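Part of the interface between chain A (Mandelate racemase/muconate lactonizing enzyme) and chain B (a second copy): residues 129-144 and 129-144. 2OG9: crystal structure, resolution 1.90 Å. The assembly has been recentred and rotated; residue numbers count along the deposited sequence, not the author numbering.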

# COMPACT_ATOMS: atom_id res chain seq x y z
N LEU A 129 -40.87 -14.53 -12.78
CA LEU A 129 -41.95 -13.88 -13.50
C LEU A 129 -41.45 -13.13 -14.73
O LEU A 129 -42.05 -13.22 -15.80
N LYS A 130 -40.34 -12.40 -14.60
CA LYS A 130 -39.82 -11.66 -15.75
C LYS A 130 -39.36 -12.61 -16.85
O LYS A 130 -39.59 -12.36 -18.03
N ALA A 131 -38.70 -13.70 -16.46
CA ALA A 131 -38.23 -14.68 -17.44
C ALA A 131 -39.43 -15.26 -18.21
O ALA A 131 -39.43 -15.32 -19.44
N LYS A 132 -40.45 -15.69 -17.46
CA LYS A 132 -41.66 -16.25 -18.06
C LYS A 132 -42.32 -15.25 -19.01
O LYS A 132 -42.86 -15.63 -20.05
N ARG A 133 -42.26 -13.98 -18.65
CA ARG A 133 -42.83 -12.92 -19.47
C ARG A 133 -42.20 -12.94 -20.85
O ARG A 133 -42.86 -12.66 -21.85
N ALA A 134 -40.91 -13.27 -20.91
CA ALA A 134 -40.20 -13.32 -22.19
C ALA A 134 -40.22 -14.71 -22.82
O ALA A 134 -39.65 -14.91 -23.90
N GLY A 135 -40.86 -15.66 -22.15
CA GLY A 135 -40.91 -17.02 -22.66
C GLY A 135 -39.53 -17.66 -22.66
O GLY A 135 -39.22 -18.52 -23.49
N LEU A 136 -38.70 -17.24 -21.72
CA LEU A 136 -37.33 -17.74 -21.63
C LEU A 136 -37.02 -18.36 -20.28
O LEU A 136 -37.60 -17.98 -19.26
N SER A 137 -36.11 -19.33 -20.27
CA SER A 137 -35.69 -19.93 -19.02
C SER A 137 -34.95 -18.79 -18.32
O SER A 137 -34.60 -17.80 -18.95
N LEU A 138 -34.71 -18.92 -17.02
CA LEU A 138 -33.99 -17.87 -16.31
C LEU A 138 -32.60 -17.74 -16.91
O LEU A 138 -32.09 -16.63 -17.09
N ALA A 139 -31.99 -18.87 -17.26
CA ALA A 139 -30.65 -18.85 -17.84
C ALA A 139 -30.60 -18.04 -19.14
O ALA A 139 -29.65 -17.30 -19.38
N LYS A 140 -31.61 -18.20 -19.99
CA LYS A 140 -31.64 -17.49 -21.25
C LYS A 140 -32.00 -16.01 -21.06
O LYS A 140 -31.57 -15.17 -21.85
N LEU A 141 -32.78 -15.70 -20.04
CA LEU A 141 -33.13 -14.30 -19.79
C LEU A 141 -31.85 -13.56 -19.42
O LEU A 141 -31.58 -12.46 -19.92
N LEU A 142 -31.06 -14.17 -18.56
CA LEU A 142 -29.80 -13.57 -18.12
C LEU A 142 -28.77 -13.63 -19.24
O LEU A 142 -27.91 -12.76 -19.35
N GLY A 143 -28.87 -14.67 -20.07
CA GLY A 143 -27.93 -14.88 -21.15
C GLY A 143 -26.99 -15.97 -20.66
O GLY A 143 -26.34 -15.80 -19.63
N SER A 144 -26.91 -17.09 -21.37
CA SER A 144 -26.04 -18.17 -20.92
C SER A 144 -24.78 -18.36 -21.74
O SER A 144 -24.66 -17.86 -22.86
N LEU B 129 -33.90 -6.77 -29.15
CA LEU B 129 -34.68 -7.95 -29.48
C LEU B 129 -35.17 -8.70 -28.23
O LEU B 129 -36.32 -9.12 -28.17
N LYS B 130 -34.30 -8.86 -27.24
CA LYS B 130 -34.69 -9.56 -26.02
C LYS B 130 -35.76 -8.77 -25.26
O LYS B 130 -36.71 -9.34 -24.73
N ALA B 131 -35.59 -7.45 -25.20
CA ALA B 131 -36.56 -6.60 -24.52
C ALA B 131 -37.93 -6.73 -25.18
O ALA B 131 -38.95 -6.90 -24.51
N LYS B 132 -37.96 -6.63 -26.51
CA LYS B 132 -39.20 -6.75 -27.28
C LYS B 132 -39.84 -8.12 -27.04
O LYS B 132 -41.07 -8.25 -26.96
N ARG B 133 -39.00 -9.14 -26.94
CA ARG B 133 -39.47 -10.49 -26.71
C ARG B 133 -40.32 -10.54 -25.43
O ARG B 133 -41.29 -11.29 -25.35
N ALA B 134 -39.95 -9.73 -24.45
CA ALA B 134 -40.67 -9.69 -23.18
C ALA B 134 -41.77 -8.63 -23.16
O ALA B 134 -42.49 -8.50 -22.17
N GLY B 135 -41.88 -7.87 -24.25
CA GLY B 135 -42.88 -6.82 -24.32
C GLY B 135 -42.55 -5.69 -23.36
O GLY B 135 -43.43 -4.98 -22.86
N LEU B 136 -41.26 -5.51 -23.11
CA LEU B 136 -40.80 -4.48 -22.18
C LEU B 136 -39.83 -3.50 -22.82
O LEU B 136 -39.12 -3.84 -23.77
N SER B 137 -39.81 -2.28 -22.30
CA SER B 137 -38.87 -1.29 -22.79
C SER B 137 -37.52 -1.84 -22.32
O SER B 137 -37.48 -2.73 -21.48
N LEU B 138 -36.43 -1.32 -22.87
CA LEU B 138 -35.11 -1.79 -22.45
C LEU B 138 -34.95 -1.47 -20.96
O LEU B 138 -34.41 -2.28 -20.20
N ALA B 139 -35.43 -0.31 -20.55
CA ALA B 139 -35.32 0.09 -19.14
C ALA B 139 -36.00 -0.90 -18.20
O ALA B 139 -35.47 -1.23 -17.14
N LYS B 140 -37.18 -1.38 -18.59
CA LYS B 140 -37.92 -2.32 -17.76
C LYS B 140 -37.33 -3.74 -17.80
O LYS B 140 -37.45 -4.49 -16.83
N LEU B 141 -36.70 -4.10 -18.91
CA LEU B 141 -36.10 -5.42 -19.00
C LEU B 141 -34.95 -5.47 -17.99
O LEU B 141 -34.79 -6.42 -17.22
N LEU B 142 -34.14 -4.41 -17.99
CA LEU B 142 -33.01 -4.33 -17.07
C LEU B 142 -33.50 -4.09 -15.64
O LEU B 142 -32.88 -4.53 -14.68
N GLY B 143 -34.64 -3.40 -15.53
CA GLY B 143 -35.19 -3.07 -14.24
C GLY B 143 -34.83 -1.61 -14.01
O GLY B 143 -33.66 -1.26 -14.04
N SER B 144 -35.82 -0.75 -13.80
CA SER B 144 -35.51 0.66 -13.60
C SER B 144 -35.70 1.14 -12.17
O SER B 144 -36.33 0.47 -11.35

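This is a near-symmetric contact between two copies of one helix-turn-helix segment, in which the two backbones come closest where the alanines touch and a lysine from each chain reaches over to bind the carbonyl end of the partner's second helix. The two stretches together bury 563 Å², and almost every contact occurs twice.

The closest backbone approach is at A134(A) and A134(B), where the two CA atoms, A134(A) CA and A134(B) CA, lie only 3.8 Å apart. Both CA-to-CB bonds point sideways, and A134(A) CB meets A134(B) CB at 3.5 Å. A second apolar pair forms between L141(A) CD1 and L141(B) CD1, 4.0 Å apart; these leucines leave the backbone sideways, and chi1 t with chi2 p brings their ends nearer the partner.

K130(A) and K130(B) supply the direct polar contacts. Their CA-to-CB bonds are also sideways, but a t, t, m, t chain carries each amine across to the last turn of the partner's helix 138-142, where backbone carbonyls lack the amide donors found further back in a helix. K130(A) NZ donates to K140(B) O at 2.9 Å and to L141(B) O at 2.8 Å; K130(B) NZ donates to K140(A) O and L141(A) O, both at 2.9 Å. Water 1 accepts from K130(A) NZ at 2.9 Å and donates to L142(B) O at 3.1 Å, and water 4 does the same between K130(B) NZ and L142(A) O. G143(A) and G143(B) are the first residues past the helix, with positive phi; at their backbone angles a CB would be jammed against the carbonyl O of the residue before, which calls for glycine.

L136(A) and L136(B) are the residues whose CA-to-CB bonds point toward the other stretch. In the m, t rotamer, L136(A) CG packs 3.7 Å from R133(B) CD, and L136(B) CG lies equally far from R133(A) CD. R133(A) and R133(B) take chi1 t, chi2 t and chi3 m, and the aliphatic part of each also passes the partner's alanine, with R133(A) CD 3.2 Å from A134(B) O. That carbonyl is linked to the guanidinium through water 2, which accepts from R133(A) NH1 at 2.9 Å and donates to A134(B) O at 2.8 Å; water 3 repeats the bridge between R133(B) NH1 and A134(A) O.

The turn itself is held locally: G135(A) and G135(B) each close a Schellman motif, and S137(A) OG, in rotamer p, caps the second helix by accepting from K140(A) N at 3.1 Å, as S137(B) OG does in chain B.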

# COMPACT_ATOMS: atom_id res chain seq x y z
CB LEU A 129 -42.70 -12.93 -12.55
CG LEU A 129 -43.95 -12.18 -13.02
CD1 LEU A 129 -44.74 -11.71 -11.80
CD2 LEU A 129 -43.57 -11.01 -13.90
CB LYS A 130 -38.65 -10.75 -15.34
CG LYS A 130 -38.05 -9.98 -16.52
CD LYS A 130 -37.00 -8.96 -16.08
CE LYS A 130 -37.64 -7.79 -15.32
NZ LYS A 130 -36.66 -6.69 -15.09
CB ALA A 131 -37.47 -15.80 -16.73
CB LYS A 132 -42.65 -16.65 -16.96
CG LYS A 132 -42.24 -17.89 -16.16
CD LYS A 132 -43.14 -18.14 -14.94
CE LYS A 132 -42.75 -19.42 -14.22
NZ LYS A 132 -43.53 -19.66 -12.97
CB ARG A 133 -42.62 -11.56 -18.79
CG ARG A 133 -43.28 -10.39 -19.51
CD ARG A 133 -42.77 -9.05 -18.98
NE ARG A 133 -43.19 -8.77 -17.61
CZ ARG A 133 -44.42 -8.41 -17.26
NH1 ARG A 133 -45.36 -8.28 -18.19
NH2 ARG A 133 -44.71 -8.18 -15.99
CB ALA A 134 -38.76 -12.85 -22.00
CB LEU A 136 -36.33 -16.61 -21.86
CG LEU A 136 -36.33 -15.81 -23.16
CD1 LEU A 136 -35.34 -14.64 -23.03
CD2 LEU A 136 -35.97 -16.70 -24.33
CB SER A 137 -34.73 -21.09 -19.28
OG SER A 137 -33.58 -20.65 -19.98
CB LEU A 138 -33.88 -18.20 -14.82
CG LEU A 138 -33.05 -17.22 -13.98
CD1 LEU A 138 -33.64 -15.81 -14.10
CD2 LEU A 138 -33.04 -17.67 -12.53
CB ALA A 139 -30.16 -20.28 -18.09
CB LYS A 140 -32.61 -18.16 -22.23
CG LYS A 140 -32.12 -19.53 -22.73
CD LYS A 140 -30.88 -19.40 -23.61
CE LYS A 140 -30.33 -20.78 -24.01
NZ LYS A 140 -29.22 -20.70 -25.02
CB LEU A 141 -34.14 -14.18 -18.65
CG LEU A 141 -34.44 -12.75 -18.19
CD1 LEU A 141 -35.14 -11.97 -19.29
CD2 LEU A 141 -35.31 -12.80 -16.93
CB LEU A 142 -29.26 -14.31 -16.91
CG LEU A 142 -30.09 -14.29 -15.62
CD1 LEU A 142 -29.41 -15.16 -14.58
CD2 LEU A 142 -30.21 -12.85 -15.13
CB SER A 144 -26.82 -19.48 -20.87
OG SER A 144 -27.16 -19.92 -22.17
CB LEU B 129 -33.84 -8.88 -30.37
CG LEU B 129 -34.47 -10.13 -31.00
CD1 LEU B 129 -33.62 -10.59 -32.18
CD2 LEU B 129 -34.59 -11.23 -29.96
CB LYS B 130 -33.48 -9.79 -25.09
CG LYS B 130 -33.85 -10.49 -23.79
CD LYS B 130 -32.62 -10.85 -22.94
CE LYS B 130 -31.82 -11.99 -23.57
NZ LYS B 130 -30.73 -12.47 -22.67
CB ALA B 131 -36.08 -5.15 -24.55
CB LYS B 132 -38.94 -6.54 -28.77
CG LYS B 132 -38.61 -5.09 -29.16
CD LYS B 132 -38.14 -4.97 -30.62
CE LYS B 132 -37.90 -3.51 -30.99
NZ LYS B 132 -37.32 -3.32 -32.36
CB ARG B 133 -38.29 -11.46 -26.58
CG ARG B 133 -38.68 -12.92 -26.37
CD ARG B 133 -37.48 -13.78 -25.99
NE ARG B 133 -36.48 -13.84 -27.05
CZ ARG B 133 -36.58 -14.60 -28.14
NH1 ARG B 133 -37.65 -15.36 -28.31
NH2 ARG B 133 -35.62 -14.58 -29.06
CB ALA B 134 -39.70 -9.44 -22.03
CB LEU B 136 -40.09 -5.11 -20.99
CG LEU B 136 -40.80 -6.13 -20.10
CD1 LEU B 136 -39.78 -6.74 -19.11
CD2 LEU B 136 -41.94 -5.46 -19.36
CB SER B 137 -39.13 0.06 -22.13
OG SER B 137 -39.06 -0.05 -20.72
CB LEU B 138 -34.01 -1.11 -23.26
CG LEU B 138 -32.57 -1.44 -22.84
CD1 LEU B 138 -32.33 -2.94 -22.94
CD2 LEU B 138 -31.60 -0.69 -23.73
CB ALA B 139 -35.92 1.50 -18.94
CB LYS B 140 -39.39 -2.34 -18.17
CG LYS B 140 -40.12 -1.03 -17.84
CD LYS B 140 -40.27 -0.84 -16.32
CE LYS B 140 -40.90 0.52 -15.98
NZ LYS B 140 -41.24 0.63 -14.53
CB LEU B 141 -35.56 -5.68 -20.41
CG LEU B 141 -34.70 -6.94 -20.57
CD1 LEU B 141 -35.55 -8.16 -20.35
CD2 LEU B 141 -34.07 -6.97 -21.97
CB LEU B 142 -32.10 -3.17 -17.48
CG LEU B 142 -31.46 -3.23 -18.86
CD1 LEU B 142 -30.71 -1.92 -19.12
CD2 LEU B 142 -30.51 -4.42 -18.94
CB SER B 144 -36.36 1.53 -14.54
OG SER B 144 -37.72 1.49 -14.16
O HOH W 1 -34.28 -7.09 -13.50
O HOH W 2 -44.98 -7.81 -21.03
O HOH W 3 -39.60 -16.26 -26.36
O HOH W 4 -28.65 -10.76 -21.68